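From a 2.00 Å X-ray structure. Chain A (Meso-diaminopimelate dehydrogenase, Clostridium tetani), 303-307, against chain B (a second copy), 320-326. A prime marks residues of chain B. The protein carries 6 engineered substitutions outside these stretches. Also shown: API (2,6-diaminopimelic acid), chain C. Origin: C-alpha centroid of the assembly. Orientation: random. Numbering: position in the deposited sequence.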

# COMPACT_ATOMS: atom_id res chain seq x y z
N VAL A 303 -10.61 -4.91 15.64
CA VAL A 303 -9.77 -4.03 14.85
C VAL A 303 -9.80 -4.49 13.39
O VAL A 303 -10.20 -5.62 13.10
CB VAL A 303 -8.30 -4.04 15.33
CG1 VAL A 303 -8.21 -3.47 16.73
CG2 VAL A 303 -7.76 -5.46 15.33
N THR A 304 -9.41 -3.60 12.49
CA THR A 304 -9.34 -3.92 11.08
C THR A 304 -7.94 -3.53 10.65
O THR A 304 -7.21 -2.91 11.43
CB THR A 304 -10.35 -3.12 10.23
OG1 THR A 304 -9.93 -1.75 10.15
CG2 THR A 304 -11.75 -3.21 10.82
N VAL A 305 -7.57 -3.88 9.42
CA VAL A 305 -6.25 -3.54 8.92
C VAL A 305 -5.97 -2.04 8.97
O VAL A 305 -4.82 -1.62 9.06
CB VAL A 305 -6.04 -4.05 7.48
CG1 VAL A 305 -6.06 -5.57 7.46
CG2 VAL A 305 -7.13 -3.48 6.56
N LEU A 306 -7.02 -1.23 8.92
CA LEU A 306 -6.84 0.21 8.94
C LEU A 306 -6.29 0.74 10.27
O LEU A 306 -5.73 1.83 10.31
CB LEU A 306 -8.17 0.91 8.64
CG LEU A 306 -8.97 0.34 7.46
CD1 LEU A 306 -10.26 1.12 7.34
CD2 LEU A 306 -8.16 0.41 6.16
N ASP A 307 -6.44 -0.03 11.34
CA ASP A 307 -5.97 0.38 12.66
C ASP A 307 -4.56 -0.10 12.99
O ASP A 307 -4.00 0.32 14.01
CB ASP A 307 -6.90 -0.15 13.77
CG ASP A 307 -8.35 0.21 13.55
OD1 ASP A 307 -8.65 1.42 13.46
OD2 ASP A 307 -9.19 -0.72 13.48
C API C . -16.90 -1.43 -0.47
CA API C . -15.72 -2.28 -0.93
C3 API C . -14.75 -1.45 -1.77
C4 API C . -15.40 -1.06 -3.10
C5 API C . -14.40 -0.28 -3.95
C6 API C . -15.02 0.06 -5.31
C7 API C . -14.01 0.84 -6.15
O API C . -17.91 -1.42 -1.19
OXT API C . -16.79 -0.88 0.65
O3 API C . -13.14 1.49 -5.54
O4 API C . -14.12 0.74 -7.39
N API C . -16.22 -3.44 -1.70
N6 API C . -16.24 0.86 -5.14
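Chain B 320-326: ELRKELL

No hydrogen bond passes directly between these two stretches; their polar link is a single water, held at three points where Thr304, Asp307 and Arg322′ converge. Water 1 lies 2.8 Å from Thr304 OG1, donates to Asp307 OD2 at 2.9 Å, and accepts from Arg322′ NH2 at 2.9 Å. Everything else that joins the two segments is apolar packing, and the whole contact is small, burying 273 Å² summed over both sides.

The chain A side is a compact turn. Val303 is extended (phi/psi -139/162) and its CA-to-CB bond points away from chain B; Thr304 is still extended at -128/172, and residues 305-307 then wind into a 3-10 segment. Three hydrogen bonds fix this turn: Asp307 N to Thr304 O at 3.0 Å, Leu306 N to Thr304 OG1 at 3.2 Å, and Thr304 N to Asp307 OD2 at 3.1 Å. The Thr304 and Asp307 side chains thus brace the turn from within, and the same OG1 and OD2 atoms also hold the water.

Chain B comes to this turn as the last part of a helix, residues 320-324, followed by the C-terminal residues Leu325′ and Leu326′. Glu324′ N bonds to Glu320′ O at 2.9 Å and Leu325′ N to Leu321′ O at 2.8 Å, in the i to i-4 pattern of an alpha helix. Leu326′ N also reaches Leu321′ O, at 3.3 Å, a longer i to i-5 bond. The backbones stay well apart: the CA atoms of Thr304 and Arg322′ are 8.1 Å from each other, those of Leu306 and Leu326′ 8.2 Å, so side chains fill the space between. From Thr304 to Leu306 the nearest partner moves from Arg322′ to Leu326′, so at these two points the stretches advance in the same order.

Leu321′, Arg322′ and Leu326′ make the contacts from chain B. Thr304, in the p rotamer, directs CB toward chain B, and its methyl CG2 lies 3.6 Å from Arg322′ CD and 3.6 Å from Leu326′ CD2, touching both residues. The CA-to-CB bond of Arg322′ points sideways to chain A, but the end of the side chain comes nearer, carrying NH2 to the water while CD packs on the threonine methyl.

The CA-to-CB bond of Leu326′ points toward chain A, with chi1 t and chi2 p. Its CD1 approaches Val305 CG2 at 4.0 Å and Leu306 CG at 4.4 Å, so the terminal leucine touches three successive residues of the turn. Leu306 loses the most area of any residue here, 69 Å²; besides Leu326′ it meets the helix, with CD1 3.9 Å from Leu321′ CB.

Glu320′, Lys323′ and Glu324′ have side chains out of reach of the turn. Beyond the contact, the diaminopimelate ligand lies near the end of chain B, with API OXT 2.9 Å from Glu324′ O and 3.7 Å from Leu326′ OXT.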

# COMPACT_ATOMS: atom_id res chain seq x y z
N GLU B 320 -17.15 5.37 9.37
CA GLU B 320 -17.28 5.74 7.96
C GLU B 320 -16.31 4.97 7.06
O GLU B 320 -16.67 4.58 5.95
CB GLU B 320 -17.05 7.24 7.80
CG GLU B 320 -17.95 8.11 8.67
CD GLU B 320 -17.77 9.59 8.39
OE1 GLU B 320 -16.61 10.06 8.38
OE2 GLU B 320 -18.79 10.29 8.20
N LEU B 321 -15.09 4.77 7.54
CA LEU B 321 -14.07 4.05 6.77
C LEU B 321 -14.45 2.57 6.60
O LEU B 321 -14.39 2.04 5.49
CB LEU B 321 -12.71 4.15 7.46
CG LEU B 321 -12.10 5.56 7.59
CD1 LEU B 321 -10.76 5.47 8.32
CD2 LEU B 321 -11.91 6.16 6.21
N ARG B 322 -14.85 1.93 7.69
CA ARG B 322 -15.24 0.52 7.66
C ARG B 322 -16.48 0.29 6.79
O ARG B 322 -16.66 -0.79 6.24
CB ARG B 322 -15.50 -0.00 9.08
CG ARG B 322 -14.25 -0.09 9.95
CD ARG B 322 -14.50 -0.91 11.21
NE ARG B 322 -15.40 -0.23 12.15
CZ ARG B 322 -15.01 0.64 13.07
NH1 ARG B 322 -15.91 1.19 13.87
NH2 ARG B 322 -13.72 0.95 13.22
N LYS B 323 -17.32 1.31 6.67
CA LYS B 323 -18.53 1.17 5.86
C LYS B 323 -18.27 1.47 4.38
O LYS B 323 -18.82 0.81 3.50
CB LYS B 323 -19.64 2.10 6.37
CG LYS B 323 -20.91 2.05 5.54
CD LYS B 323 -22.07 2.79 6.19
CE LYS B 323 -21.84 4.29 6.23
NZ LYS B 323 -23.02 5.00 6.80
N GLU B 324 -17.41 2.46 4.14
CA GLU B 324 -17.07 2.91 2.78
C GLU B 324 -15.91 2.23 2.05
O GLU B 324 -16.04 1.91 0.86
CB GLU B 324 -16.76 4.41 2.81
CG GLU B 324 -17.92 5.32 3.16
CD GLU B 324 -17.51 6.79 3.21
OE1 GLU B 324 -16.78 7.25 2.30
OE2 GLU B 324 -17.93 7.49 4.16
N LEU B 325 -14.79 2.04 2.74
CA LEU B 325 -13.58 1.49 2.13
C LEU B 325 -13.12 0.08 2.42
O LEU B 325 -12.42 -0.51 1.60
CB LEU B 325 -12.40 2.41 2.45
CG LEU B 325 -12.40 3.85 1.97
CD1 LEU B 325 -11.07 4.48 2.32
CD2 LEU B 325 -12.64 3.89 0.47
N LEU B 326 -13.46 -0.46 3.58
CA LEU B 326 -13.00 -1.79 3.94
C LEU B 326 -13.58 -2.87 3.03
O LEU B 326 -12.76 -3.55 2.36
CB LEU B 326 -13.33 -2.09 5.40
CG LEU B 326 -12.62 -3.30 6.01
CD1 LEU B 326 -11.10 -3.16 5.84
CD2 LEU B 326 -12.98 -3.42 7.48
OXT LEU B 326 -14.81 -3.03 2.99
O HOH W 1 -11.38 0.03 11.71